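Local coordinates for ABC transporter periplasmic peptide-binding protein (Pseudoalteromonas, PDB 4QFL) that binds dipeptides such as Ala-Phe in the periplasm, probably to hand them to an ABC transporter for uptake, at residues S123-V135 and A191-D204. Sequence-based numbering, arbitrary orientation.
Sequences SRLFDVYNPYHFV and AMALKANNQENLFD
The last turn of helix 115-126 and the turns that follow it are joined to the end of helix 188-196 and the chain beyond by two polar contacts, R124 with D204 and Y132 with A191, in this family 5 extracellular solute-binding protein. R124 and D204 form a bidentate, end-on salt bridge: NH1 of R124 lies 3.0 Å from OD1 of D204, and NH2 of R124 2.8 Å from its OD2. Both oxygens use their syn lone pairs, and the guanidinium and carboxylate planes differ by only 3°. With CG anti to the backbone N (chi1 174°) and the chain extended as far as NE, R124 carries its guanidinium group from its helix to D204. Its NE bonds weakly to the backbone O of Y132 and also to Y140 OH, while OD1 of D204 takes a second bond from N43.

Y132 enters between helix 188-196 and F203. Its OH donates to A191 O at 2.6 Å, in the carbonyl plane and on a lone pair. CE1 of Y132 rests 3.7 Å from A191 CB, whereas its CE2 atom lies 3.6 Å from F203 CB, the two ring planes oblique at 55°. At the exposed border P131 CB reaches K195 CD at 4.0 Å; V135 CG2 meets E200 CB at 3.9 Å. Replacing R124 by a leucine would probably leave the D204 carboxylate without its cationic mate, held at OD1 by N43 but with OD2 robbed of the R124 NH2 bond. The two near-coplanar bonds probably fix the carboxylate's rotation, while A191 O, already bonded by K195 N, takes the buried Y132 hydroxyl as a second donor.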
loop_
_atom_site.group_PDB
_atom_site.type_symbol
_atom_site.label_atom_id
_atom_site.label_comp_id
_atom_site.label_asym_id
_atom_site.label_seq_id
_atom_site.Cartn_x
_atom_site.Cartn_y
_atom_site.Cartn_z
ATOM N N SER A 123 3.125 -11.357 17.766
ATOM C CA SER A 123 3.902 -12.582 17.758
ATOM C C SER A 123 3.409 -13.510 16.649
ATOM O O SER A 123 4.156 -14.365 16.193
ATOM C CB SER A 123 3.892 -13.284 19.117
ATOM O OG SER A 123 2.623 -13.838 19.402
ATOM N N ARG A 124 2.172 -13.338 16.192
ATOM C CA ARG A 124 1.708 -14.116 15.040
ATOM C C ARG A 124 2.649 -13.947 13.840
ATOM O O ARG A 124 2.804 -14.852 13.022
ATOM C CB ARG A 124 0.273 -13.735 14.644
ATOM C CG ARG A 124 -0.204 -14.418 13.362
ATOM C CD ARG A 124 -1.664 -14.159 13.023
ATOM N NE ARG A 124 -2.065 -14.936 11.847
ATOM C CZ ARG A 124 -3.252 -14.838 11.260
ATOM N NH1 ARG A 124 -4.162 -13.997 11.729
ATOM N NH2 ARG A 124 -3.529 -15.571 10.195
ATOM N N LEU A 125 3.281 -12.784 13.741
ATOM C CA LEU A 125 4.162 -12.482 12.609
ATOM C C LEU A 125 5.550 -13.130 12.699
ATOM O O LEU A 125 6.043 -13.682 11.715
ATOM C CB LEU A 125 4.324 -10.966 12.439
ATOM C CG LEU A 125 3.047 -10.137 12.467
ATOM C CD1 LEU A 125 3.416 -8.661 12.520
ATOM C CD2 LEU A 125 2.169 -10.445 11.262
ATOM N N PHE A 126 6.178 -13.074 13.869
ATOM C CA PHE A 126 7.576 -13.484 13.970
ATOM C C PHE A 126 7.790 -14.798 14.706
ATOM O O PHE A 126 8.856 -15.396 14.605
ATOM C CB PHE A 126 8.408 -12.401 14.658
ATOM C CG PHE A 126 8.049 -12.193 16.100
ATOM C CD1 PHE A 126 8.455 -13.092 17.065
ATOM C CD2 PHE A 126 7.307 -11.096 16.492
ATOM C CE1 PHE A 126 8.122 -12.908 18.386
ATOM C CE2 PHE A 126 6.975 -10.911 17.816
ATOM C CZ PHE A 126 7.384 -11.817 18.767
ATOM N N ASP A 127 6.794 -15.232 15.464
ATOM C CA ASP A 127 6.956 -16.407 16.306
ATOM C C ASP A 127 6.369 -17.631 15.636
ATOM O O ASP A 127 5.158 -17.747 15.500
ATOM C CB ASP A 127 6.281 -16.177 17.657
ATOM C CG ASP A 127 6.678 -17.200 18.700
ATOM O OD1 ASP A 127 7.203 -18.278 18.337
ATOM O OD2 ASP A 127 6.444 -16.925 19.893
ATOM N N VAL A 128 7.229 -18.553 15.223
ATOM C CA VAL A 128 6.768 -19.781 14.582
ATOM C C VAL A 128 5.965 -20.643 15.550
ATOM O O VAL A 128 5.273 -21.570 15.131
ATOM C CB VAL A 128 7.938 -20.603 14.016
ATOM C CG1 VAL A 128 8.366 -20.070 12.664
ATOM C CG2 VAL A 128 9.091 -20.602 14.999
ATOM N N TYR A 129 6.065 -20.328 16.840
ATOM C CA TYR A 129 5.326 -21.047 17.877
ATOM C C TYR A 129 3.924 -20.520 18.091
ATOM O O TYR A 129 3.103 -21.174 18.727
ATOM C CB TYR A 129 6.081 -21.014 19.199
ATOM C CG TYR A 129 7.320 -21.856 19.167
ATOM C CD1 TYR A 129 7.241 -23.246 19.222
ATOM C CD2 TYR A 129 8.564 -21.268 19.061
ATOM C CE1 TYR A 129 8.381 -24.018 19.185
ATOM C CE2 TYR A 129 9.706 -22.030 19.024
ATOM C CZ TYR A 129 9.616 -23.402 19.089
ATOM O OH TYR A 129 10.772 -24.141 19.052
ATOM N N ASN A 130 3.659 -19.328 17.573
ATOM C CA ASN A 130 2.319 -18.768 17.633
ATOM C C ASN A 130 1.392 -19.669 16.835
ATOM O O ASN A 130 1.671 -19.984 15.689
ATOM C CB ASN A 130 2.308 -17.330 17.102
ATOM C CG ASN A 130 0.948 -16.681 17.214
ATOM O OD1 ASN A 130 -0.038 -17.206 16.697
ATOM N ND2 ASN A 130 0.880 -15.547 17.906
ATOM N N PRO A 131 0.281 -20.090 17.441
ATOM C CA PRO A 131 -0.563 -21.089 16.790
ATOM C C PRO A 131 -1.172 -20.573 15.497
ATOM O O PRO A 131 -1.741 -21.344 14.732
ATOM C CB PRO A 131 -1.649 -21.347 17.830
ATOM C CG PRO A 131 -1.686 -20.106 18.646
ATOM C CD PRO A 131 -0.279 -19.651 18.728
ATOM N N TYR A 132 -1.051 -19.276 15.250
ATOM C CA TYR A 132 -1.608 -18.697 14.037
ATOM C C TYR A 132 -0.527 -18.295 13.039
ATOM O O TYR A 132 -0.819 -17.813 11.942
ATOM C CB TYR A 132 -2.487 -17.510 14.389
ATOM C CG TYR A 132 -3.879 -17.922 14.766
ATOM C CD1 TYR A 132 -4.168 -18.414 16.036
ATOM C CD2 TYR A 132 -4.905 -17.825 13.850
ATOM C CE1 TYR A 132 -5.454 -18.799 16.376
ATOM C CE2 TYR A 132 -6.187 -18.196 14.172
ATOM C CZ TYR A 132 -6.464 -18.684 15.433
ATOM O OH TYR A 132 -7.760 -19.045 15.719
ATOM N N HIS A 133 0.724 -18.513 13.413
ATOM C CA HIS A 133 1.821 -18.145 12.534
ATOM C C HIS A 133 1.633 -18.716 11.136
ATOM O O HIS A 133 1.831 -18.018 10.144
ATOM C CB HIS A 133 3.165 -18.598 13.096
ATOM C CG HIS A 133 4.328 -18.182 12.252
ATOM N ND1 HIS A 133 4.646 -16.860 12.026
ATOM C CD2 HIS A 133 5.233 -18.911 11.556
ATOM C CE1 HIS A 133 5.708 -16.793 11.241
ATOM N NE2 HIS A 133 6.083 -18.024 10.942
ATOM N N PHE A 134 1.244 -19.982 11.063
ATOM C CA PHE A 134 1.103 -20.658 9.774
ATOM C C PHE A 134 -0.342 -20.739 9.263
ATOM O O PHE A 134 -0.629 -21.473 8.314
ATOM C CB PHE A 134 1.702 -22.065 9.837
ATOM C CG PHE A 134 3.182 -22.090 10.087
ATOM C CD1 PHE A 134 4.071 -21.717 9.097
ATOM C CD2 PHE A 134 3.682 -22.517 11.301
ATOM C CE1 PHE A 134 5.434 -21.747 9.329
ATOM C CE2 PHE A 134 5.042 -22.552 11.537
ATOM C CZ PHE A 134 5.915 -22.172 10.554
ATOM N N VAL A 135 -1.250 -19.989 9.877
ATOM C CA VAL A 135 -2.635 -20.016 9.428
ATOM C C VAL A 135 -2.800 -19.236 8.144
ATOM O O VAL A 135 -2.119 -18.236 7.921
ATOM C CB VAL A 135 -3.601 -19.475 10.485
ATOM C CG1 VAL A 135 -4.951 -19.150 9.860
ATOM C CG2 VAL A 135 -3.749 -20.482 11.596
ATOM N N ALA A 191 -9.326 -15.510 18.669
ATOM C CA ALA A 191 -8.376 -16.455 18.077
ATOM C C ALA A 191 -8.281 -17.762 18.855
ATOM O O ALA A 191 -8.239 -18.834 18.263
ATOM C CB ALA A 191 -7.009 -15.823 17.947
ATOM N N MET A 192 -8.242 -17.668 20.180
ATOM C CA MET A 192 -8.160 -18.847 21.039
ATOM C C MET A 192 -9.467 -19.642 21.043
ATOM O O MET A 192 -9.465 -20.866 21.173
ATOM C CB MET A 192 -7.777 -18.432 22.464
ATOM C CG MET A 192 -6.338 -17.965 22.601
ATOM S SD MET A 192 -5.213 -19.012 21.644
ATOM C CE MET A 192 -4.875 -17.963 20.237
ATOM N N ALA A 193 -10.577 -18.932 20.884
ATOM C CA ALA A 193 -11.893 -19.550 20.766
ATOM C C ALA A 193 -12.013 -20.397 19.497
ATOM O O ALA A 193 -12.406 -21.565 19.546
ATOM C CB ALA A 193 -12.968 -18.483 20.777
ATOM N N LEU A 194 -11.688 -19.797 18.357
ATOM C CA LEU A 194 -11.712 -20.509 17.089
ATOM C C LEU A 194 -10.785 -21.721 17.094
ATOM O O LEU A 194 -11.128 -22.780 16.572
ATOM C CB LEU A 194 -11.337 -19.561 15.952
ATOM C CG LEU A 194 -12.331 -18.450 15.623
ATOM C CD1 LEU A 194 -11.797 -17.626 14.475
ATOM C CD2 LEU A 194 -13.672 -19.039 15.256
ATOM N N LYS A 195 -9.606 -21.558 17.683
ATOM C CA LYS A 195 -8.651 -22.656 17.808
ATOM C C LYS A 195 -9.295 -23.857 18.493
ATOM O O LYS A 195 -9.176 -24.989 18.022
ATOM C CB LYS A 195 -7.404 -22.200 18.570
ATOM C CG LYS A 195 -6.360 -23.269 18.807
ATOM C CD LYS A 195 -5.110 -22.671 19.434
ATOM C CE LYS A 195 -4.265 -23.729 20.130
ATOM N NZ LYS A 195 -3.713 -24.747 19.195
ATOM N N ALA A 196 -9.992 -23.607 19.595
ATOM C CA ALA A 196 -10.688 -24.673 20.304
ATOM C C ALA A 196 -11.569 -25.488 19.357
ATOM O O ALA A 196 -11.685 -26.696 19.497
ATOM C CB ALA A 196 -11.511 -24.101 21.434
ATOM N N ASN A 197 -12.187 -24.829 18.387
ATOM C CA ASN A 197 -13.024 -25.529 17.423
ATOM C C ASN A 197 -12.271 -25.990 16.184
ATOM O O ASN A 197 -12.866 -26.566 15.270
ATOM C CB ASN A 197 -14.195 -24.640 16.996
ATOM C CG ASN A 197 -15.178 -24.420 18.107
ATOM O OD1 ASN A 197 -15.138 -25.118 19.119
ATOM N ND2 ASN A 197 -16.078 -23.458 17.930
ATOM N N ASN A 198 -10.969 -25.735 16.145
ATOM C CA ASN A 198 -10.191 -25.995 14.942
ATOM C C ASN A 198 -10.752 -25.213 13.757
ATOM O O ASN A 198 -10.773 -25.706 12.629
ATOM C CB ASN A 198 -10.183 -27.482 14.620
ATOM C CG ASN A 198 -9.719 -28.322 15.787
ATOM O OD1 ASN A 198 -8.777 -27.954 16.494
ATOM N ND2 ASN A 198 -10.388 -29.456 16.011
ATOM N N GLN A 199 -11.206 -23.992 14.029
ATOM C CA GLN A 199 -11.784 -23.137 13.003
ATOM C C GLN A 199 -10.906 -21.919 12.768
ATOM O O GLN A 199 -11.389 -20.855 12.390
ATOM C CB GLN A 199 -13.171 -22.675 13.420
ATOM C CG GLN A 199 -14.163 -23.784 13.666
ATOM C CD GLN A 199 -15.455 -23.250 14.262
ATOM O OE1 GLN A 199 -15.443 -22.503 15.249
ATOM N NE2 GLN A 199 -16.574 -23.613 13.656
ATOM N N GLU A 200 -9.616 -22.090 13.014
ATOM C CA GLU A 200 -8.618 -21.074 12.730
ATOM C C GLU A 200 -8.826 -20.419 11.370
ATOM O O GLU A 200 -8.553 -19.233 11.202
ATOM C CB GLU A 200 -7.225 -21.699 12.773
ATOM C CG GLU A 200 -6.852 -22.341 14.098
ATOM C CD GLU A 200 -7.336 -23.783 14.238
ATOM O OE1 GLU A 200 -7.969 -24.313 13.304
ATOM O OE2 GLU A 200 -7.073 -24.389 15.296
ATOM N N ASN A 201 -9.292 -21.195 10.399
ATOM C CA ASN A 201 -9.480 -20.709 9.038
ATOM C C ASN A 201 -10.498 -19.593 8.966
ATOM O O ASN A 201 -10.642 -18.940 7.937
ATOM C CB ASN A 201 -9.942 -21.842 8.129
ATOM C CG ASN A 201 -11.372 -22.292 8.435
ATOM O OD1 ASN A 201 -11.757 -22.473 9.593
ATOM N ND2 ASN A 201 -12.166 -22.457 7.394
ATOM N N LEU A 202 -11.222 -19.390 10.060
ATOM C CA LEU A 202 -12.289 -18.403 10.099
ATOM C C LEU A 202 -11.793 -17.077 10.610
ATOM O O LEU A 202 -12.437 -16.057 10.404
ATOM C CB LEU A 202 -13.406 -18.879 11.016
ATOM C CG LEU A 202 -14.504 -19.707 10.371
ATOM C CD1 LEU A 202 -13.974 -20.557 9.224
ATOM C CD2 LEU A 202 -15.182 -20.551 11.430
ATOM N N PHE A 203 -10.649 -17.098 11.286
ATOM C CA PHE A 203 -10.155 -15.923 11.982
ATOM C C PHE A 203 -10.006 -14.719 11.063
ATOM O O PHE A 203 -10.440 -13.619 11.395
ATOM C CB PHE A 203 -8.841 -16.228 12.708
ATOM C CG PHE A 203 -8.445 -15.174 13.695
ATOM C CD1 PHE A 203 -9.190 -14.962 14.832
ATOM C CD2 PHE A 203 -7.326 -14.395 13.485
ATOM C CE1 PHE A 203 -8.836 -13.985 15.734
ATOM C CE2 PHE A 203 -6.969 -13.417 14.393
ATOM C CZ PHE A 203 -7.726 -13.219 15.515
ATOM N N ASP A 204 -9.413 -14.931 9.895
ATOM C CA ASP A 204 -9.141 -13.831 8.973
ATOM C C ASP A 204 -10.340 -13.437 8.082
ATOM O O ASP A 204 -10.307 -12.404 7.410
ATOM C CB ASP A 204 -7.915 -14.168 8.112
ATOM C CG ASP A 204 -6.635 -14.250 8.927
ATOM O OD1 ASP A 204 -6.532 -13.525 9.928
ATOM O OD2 ASP A 204 -5.732 -15.039 8.576
#